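Local atomic coordinates of oxysterol-binding protein homolog 3 (Saccharomyces cerevisiae, PDB entry 4IC4), a protein that carries lipids, including sterols, in a hydrophobic pocket and moves them between membranes through the cytosol in phosphoinositide-coupled directional transport. Residues Arg31-Glu36 with Leu288-Lys293; Pro35-Ser40 with Thr115-Phe120. All coordinates share one frame; numbering follows the deposited sequence.

Interaction 1: residues Arg31-Glu36 with Leu288-Lys293; sequences RNDIPE and LVSNPK
Asn32 and Asp33 lie against Val289, and one water ties the backbone of Asn32 to that of Ser290. Just before them, Arg31 is held by other parts of the chain: NH1 forms a salt bridge with Glu331 and NE bonds to the carbonyl of Ala303. Asn32 offers its carbonyl, whose O lies 3.9 Å from Val289 CG1. The same oxygen accepts a hydrogen bond from water 1 (Asn32 O to water O 2.9 Å), and that water in turn takes the N-H of Ser290 (water O to Ser290 N 3.0 Å). At Asp33 the backbones come nearest, Asp33 CA and Val289 CA being 5.6 Å apart. The CG1 methyl of Val289, beside its own backbone N (chi1 -66°), abuts Asp33 CA as well as the Asn32 carbonyl. Asp33 extends its carboxylate away from its own N (chi1 -173°), crossing the valine side chain at about a right angle and bringing OD1 to 4.0 Å from Val289 CB. OD1 also receives a weak bond from water 1 at 3.1 Å from the water O, so the water has three protein partners, two accepting and one donating. Next along, the buried Ile34 packs on Phe298 and on Ala303 of helix 300-305, the helix that Val289 also touches, giving the two segments a common hydrophobic support. The contact is a water-bridged meeting of two loops at the periphery of the OSBP-related domain, where the segment leading toward helix 44-50 lies along the link from strand 281-284 to helix 300-305.

Interaction 2: residues Pro35-Ser40 with Thr115-Phe120; sequences PEAAAS and TLRKPF
Arg117 reaches across to Ala37 and Ala39 with the end of its guanidinium group, and NH2 does nearly all the touching. The tight point is NH2 against the carbonyl of Ala39: the oxygen sits near the guanidinium plane, at its edge, 2.8 Å from Arg117 NH2. The bond is short but bent, with an N-H...O angle of 122°, and counts as weak. Beside it the Ala37 methyl approaches obliquely, CB lying 3.7 Å from the same Arg117 NH2, while the backbone of Ser40 is more distant, its C 4.1 Å from that nitrogen. Arg117 CG stands anti to the carbonyl carbon (chi1 -69°); the chain bends at chi2 (109°), off the usual staggered values, then runs extended to bring NH2 to Ala39 O. Pro41 and Tyr296 also touch this side chain, which is buried although its partners are less enclosed. Away from NH2 the fit is loose: the backbones stay well apart, Ser40 CA and Leu116 CA being 9.8 Å distant, and the CB of exposed Ser40 is directed away from 115-120. Ala37 is held separately by backbone bonding to Lys294. Next to Arg117, Lys118 belongs to the phosphatidylinositol 4-phosphate site, yet Arg117 itself stands about 9 Å from Met61 of that site, side chain to side chain. One long cationic arm thus spans the gap between loop 35-40 and the residue preceding strand 118-120, its charge probably partly eased by the Ala39 carbonyl dipole.

From the N terminus, the chain first passes the loop 288-293 in interaction 1, then continues through Pro35 and Glu36, common to both contacts, into interaction 2 with 115-120. Since both contacts start from one N-terminal stretch, interaction 2 closes the shorter loop, nested within the much longer one closed by interaction 1. The longer loop takes in most of the strands of the domain, the shorter one chiefly its early helices. With centres 12 Å apart, the pair ties the approach to helix 44-50 first to the connection before helix 300-305 and then to the segment leading into strand 118-120, whose Lys118 belongs to the phosphoinositide site.

Interaction 1: residues Arg31-Glu36 with Leu288-Lys293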
loop_
_atom_site.group_PDB
_atom_site.type_symbol
_atom_site.label_atom_id
_atom_site.label_comp_id
_atom_site.label_asym_id
_atom_site.label_seq_id
_atom_site.Cartn_x
_atom_site.Cartn_y
_atom_site.Cartn_z
ATOM N N ARG A 31 -15.021 -11.546 4.795
ATOM C CA ARG A 31 -16.161 -10.662 5.006
ATOM C C ARG A 31 -16.540 -9.801 3.807
ATOM O O ARG A 31 -17.722 -9.545 3.586
ATOM C CB ARG A 31 -15.936 -9.789 6.251
ATOM C CG ARG A 31 -14.693 -8.909 6.229
ATOM C CD ARG A 31 -14.453 -8.295 7.603
ATOM N NE ARG A 31 -13.390 -7.297 7.565
ATOM C CZ ARG A 31 -12.992 -6.582 8.612
ATOM N NH1 ARG A 31 -13.563 -6.757 9.797
ATOM N NH2 ARG A 31 -12.046 -5.666 8.466
ATOM N N ASN A 32 -15.549 -9.366 3.034
ATOM C CA ASN A 32 -15.797 -8.546 1.847
ATOM C C ASN A 32 -16.666 -7.336 2.166
ATOM O O ASN A 32 -17.410 -6.850 1.310
ATOM C CB ASN A 32 -16.486 -9.383 0.764
ATOM C CG ASN A 32 -15.646 -10.560 0.317
ATOM O OD1 ASN A 32 -14.488 -10.399 -0.058
ATOM N ND2 ASN A 32 -16.230 -11.754 0.351
ATOM N N ASP A 33 -16.563 -6.846 3.396
ATOM C CA ASP A 33 -17.375 -5.717 3.822
ATOM C C ASP A 33 -16.893 -5.240 5.185
ATOM O O ASP A 33 -16.160 -5.952 5.883
ATOM C CB ASP A 33 -18.844 -6.167 3.893
ATOM C CG ASP A 33 -19.804 -5.025 4.166
ATOM O OD1 ASP A 33 -19.622 -3.932 3.596
ATOM O OD2 ASP A 33 -20.759 -5.232 4.944
ATOM N N ILE A 34 -17.289 -4.025 5.550
ATOM C CA ILE A 34 -16.934 -3.442 6.839
ATOM C C ILE A 34 -18.099 -2.605 7.330
ATOM O O ILE A 34 -18.970 -2.213 6.546
ATOM C CB ILE A 34 -15.714 -2.493 6.765
ATOM C CG1 ILE A 34 -15.937 -1.436 5.676
ATOM C CG2 ILE A 34 -14.442 -3.288 6.567
ATOM C CD1 ILE A 34 -15.029 -0.232 5.806
ATOM N N PRO A 35 -18.134 -2.323 8.637
ATOM C CA PRO A 35 -19.224 -1.507 9.177
ATOM C C PRO A 35 -19.118 -0.101 8.594
ATOM O O PRO A 35 -18.028 0.351 8.239
ATOM C CB PRO A 35 -18.953 -1.524 10.679
ATOM C CG PRO A 35 -18.290 -2.855 10.889
ATOM C CD PRO A 35 -17.336 -2.923 9.720
ATOM N N GLU A 36 -20.242 0.597 8.484
ATOM C CA GLU A 36 -20.215 1.947 7.950
ATOM C C GLU A 36 -19.395 2.839 8.876
ATOM O O GLU A 36 -19.297 2.569 10.076
ATOM C CB GLU A 36 -21.638 2.495 7.817
ATOM C CG GLU A 36 -22.454 1.817 6.730
ATOM C CD GLU A 36 -23.903 2.262 6.730
ATOM O OE1 GLU A 36 -24.152 3.486 6.721
ATOM O OE2 GLU A 36 -24.793 1.387 6.734
ATOM N N LEU A 288 -15.879 -2.847 -5.237
ATOM C CA LEU A 288 -15.792 -2.029 -4.040
ATOM C C LEU A 288 -16.832 -2.646 -3.119
ATOM O O LEU A 288 -17.667 -3.439 -3.562
ATOM C CB LEU A 288 -16.185 -0.579 -4.337
ATOM C CG LEU A 288 -15.273 0.223 -5.267
ATOM C CD1 LEU A 288 -15.813 1.636 -5.412
ATOM C CD2 LEU A 288 -13.858 0.248 -4.704
ATOM N N VAL A 289 -16.779 -2.314 -1.836
ATOM C CA VAL A 289 -17.781 -2.831 -0.912
ATOM C C VAL A 289 -19.109 -2.174 -1.279
ATOM O O VAL A 289 -19.141 -1.183 -2.012
ATOM C CB VAL A 289 -17.460 -2.471 0.554
ATOM C CG1 VAL A 289 -16.195 -3.186 0.994
ATOM C CG2 VAL A 289 -17.297 -0.956 0.702
ATOM N N SER A 290 -20.200 -2.729 -0.771
ATOM C CA SER A 290 -21.517 -2.168 -1.040
ATOM C C SER A 290 -21.629 -0.808 -0.355
ATOM O O SER A 290 -21.082 -0.609 0.737
ATOM C CB SER A 290 -22.603 -3.108 -0.519
ATOM O OG SER A 290 -22.479 -3.308 0.878
ATOM N N ASN A 291 -22.328 0.126 -0.995
ATOM C CA ASN A 291 -22.516 1.468 -0.447
ATOM C C ASN A 291 -21.180 2.036 0.025
ATOM O O ASN A 291 -21.040 2.445 1.178
ATOM C CB ASN A 291 -23.495 1.407 0.728
ATOM C CG ASN A 291 -24.810 0.763 0.349
ATOM O OD1 ASN A 291 -25.291 -0.145 1.028
ATOM N ND2 ASN A 291 -25.401 1.229 -0.744
ATOM N N PRO A 292 -20.186 2.084 -0.873
ATOM C CA PRO A 292 -18.842 2.589 -0.574
ATOM C C PRO A 292 -18.731 3.998 -0.004
ATOM O O PRO A 292 -17.783 4.301 0.717
ATOM C CB PRO A 292 -18.116 2.445 -1.909
ATOM C CG PRO A 292 -19.222 2.620 -2.912
ATOM C CD PRO A 292 -20.316 1.781 -2.312
ATOM N N LYS A 293 -19.692 4.858 -0.321
ATOM C CA LYS A 293 -19.655 6.226 0.176
ATOM C C LYS A 293 -19.727 6.241 1.697
ATOM O O LYS A 293 -19.195 7.143 2.346
ATOM C CB LYS A 293 -20.820 7.033 -0.405
ATOM C CG LYS A 293 -20.805 8.496 -0.006
ATOM C CD LYS A 293 -21.909 9.276 -0.704
ATOM C CE LYS A 293 -21.817 10.757 -0.378
ATOM N NZ LYS A 293 -22.841 11.554 -1.108
HETATM O O HOH W 1 -19.689 -5.222 0.732
#

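Interaction 2: residues Pro35-Ser40 with Thr115-Phe120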
loop_
_atom_site.group_PDB
_atom_site.type_symbol
_atom_site.label_atom_id
_atom_site.label_comp_id
_atom_site.label_asym_id
_atom_site.label_seq_id
_atom_site.Cartn_x
_atom_site.Cartn_y
_atom_site.Cartn_z
ATOM N N PRO A 35 -18.134 -2.323 8.637
ATOM C CA PRO A 35 -19.224 -1.507 9.177
ATOM C C PRO A 35 -19.118 -0.101 8.594
ATOM O O PRO A 35 -18.028 0.351 8.239
ATOM C CB PRO A 35 -18.953 -1.524 10.679
ATOM C CG PRO A 35 -18.290 -2.855 10.889
ATOM C CD PRO A 35 -17.336 -2.923 9.720
ATOM N N GLU A 36 -20.242 0.597 8.484
ATOM C CA GLU A 36 -20.215 1.947 7.950
ATOM C C GLU A 36 -19.395 2.839 8.876
ATOM O O GLU A 36 -19.297 2.569 10.076
ATOM C CB GLU A 36 -21.638 2.495 7.817
ATOM C CG GLU A 36 -22.454 1.817 6.730
ATOM C CD GLU A 36 -23.903 2.262 6.730
ATOM O OE1 GLU A 36 -24.152 3.486 6.721
ATOM O OE2 GLU A 36 -24.793 1.387 6.734
ATOM N N ALA A 37 -18.796 3.887 8.316
ATOM C CA ALA A 37 -17.999 4.819 9.107
ATOM C C ALA A 37 -18.889 5.343 10.231
ATOM O O ALA A 37 -20.056 5.648 10.005
ATOM C CB ALA A 37 -17.518 5.967 8.232
ATOM N N ALA A 38 -18.338 5.441 11.436
ATOM C CA ALA A 38 -19.107 5.908 12.585
ATOM C C ALA A 38 -18.989 7.406 12.863
ATOM O O ALA A 38 -19.642 7.916 13.773
ATOM C CB ALA A 38 -18.704 5.122 13.823
ATOM N N ALA A 39 -18.167 8.108 12.090
ATOM C CA ALA A 39 -17.998 9.547 12.289
ATOM C C ALA A 39 -17.794 10.299 10.979
ATOM O O ALA A 39 -17.364 9.724 9.980
ATOM C CB ALA A 39 -16.821 9.808 13.223
ATOM N N SER A 40 -18.109 11.593 10.984
ATOM C CA SER A 40 -17.941 12.418 9.793
ATOM C C SER A 40 -16.458 12.753 9.639
ATOM O O SER A 40 -15.744 12.917 10.626
ATOM C CB SER A 40 -18.763 13.706 9.906
ATOM O OG SER A 40 -18.297 14.525 10.963
ATOM N N THR A 115 -10.224 9.252 -0.395
ATOM C CA THR A 115 -9.249 10.316 -0.175
ATOM C C THR A 115 -9.550 11.221 1.026
ATOM O O THR A 115 -8.756 12.105 1.345
ATOM C CB THR A 115 -9.107 11.212 -1.429
ATOM O OG1 THR A 115 -10.309 11.966 -1.616
ATOM C CG2 THR A 115 -8.848 10.361 -2.671
ATOM N N LEU A 116 -10.675 10.986 1.696
ATOM C CA LEU A 116 -11.083 11.801 2.843
ATOM C C LEU A 116 -10.323 11.516 4.139
ATOM O O LEU A 116 -10.121 12.422 4.951
ATOM C CB LEU A 116 -12.584 11.635 3.092
ATOM C CG LEU A 116 -13.516 12.139 1.988
ATOM C CD1 LEU A 116 -14.923 11.643 2.245
ATOM C CD2 LEU A 116 -13.481 13.658 1.945
ATOM N N ARG A 117 -9.912 10.267 4.338
ATOM C CA ARG A 117 -9.181 9.883 5.548
ATOM C C ARG A 117 -7.854 9.205 5.219
ATOM O O ARG A 117 -7.588 8.868 4.064
ATOM C CB ARG A 117 -10.020 8.936 6.410
ATOM C CG ARG A 117 -11.243 9.558 7.074
ATOM C CD ARG A 117 -12.504 9.054 6.417
ATOM N NE ARG A 117 -13.703 9.305 7.210
ATOM C CZ ARG A 117 -14.932 9.014 6.799
ATOM N NH1 ARG A 117 -15.119 8.464 5.604
ATOM N NH2 ARG A 117 -15.973 9.270 7.580
ATOM N N LYS A 118 -7.026 9.001 6.243
ATOM C CA LYS A 118 -5.719 8.367 6.079
ATOM C C LYS A 118 -5.581 7.167 7.018
ATOM O O LYS A 118 -6.267 7.080 8.030
ATOM C CB LYS A 118 -4.604 9.369 6.392
ATOM C CG LYS A 118 -4.496 9.737 7.864
ATOM C CD LYS A 118 -3.384 10.747 8.106
ATOM C CE LYS A 118 -3.255 11.077 9.585
ATOM N NZ LYS A 118 -2.939 9.862 10.393
ATOM N N PRO A 119 -4.694 6.219 6.682
ATOM C CA PRO A 119 -4.519 5.051 7.552
ATOM C C PRO A 119 -3.832 5.426 8.861
ATOM O O PRO A 119 -3.222 6.488 8.971
ATOM C CB PRO A 119 -3.636 4.122 6.718
ATOM C CG PRO A 119 -3.936 4.525 5.301
ATOM C CD PRO A 119 -4.000 6.031 5.398
ATOM N N PHE A 120 -3.951 4.552 9.855
ATOM C CA PHE A 120 -3.288 4.765 11.137
ATOM C C PHE A 120 -1.786 4.616 10.925
ATOM O O PHE A 120 -1.344 3.769 10.138
ATOM C CB PHE A 120 -3.696 3.696 12.147
ATOM C CG PHE A 120 -5.040 3.912 12.775
ATOM C CD1 PHE A 120 -5.139 4.233 14.126
ATOM C CD2 PHE A 120 -6.206 3.730 12.043
ATOM C CE1 PHE A 120 -6.380 4.364 14.740
ATOM C CE2 PHE A 120 -7.452 3.858 12.647
ATOM C CZ PHE A 120 -7.539 4.174 14.003
#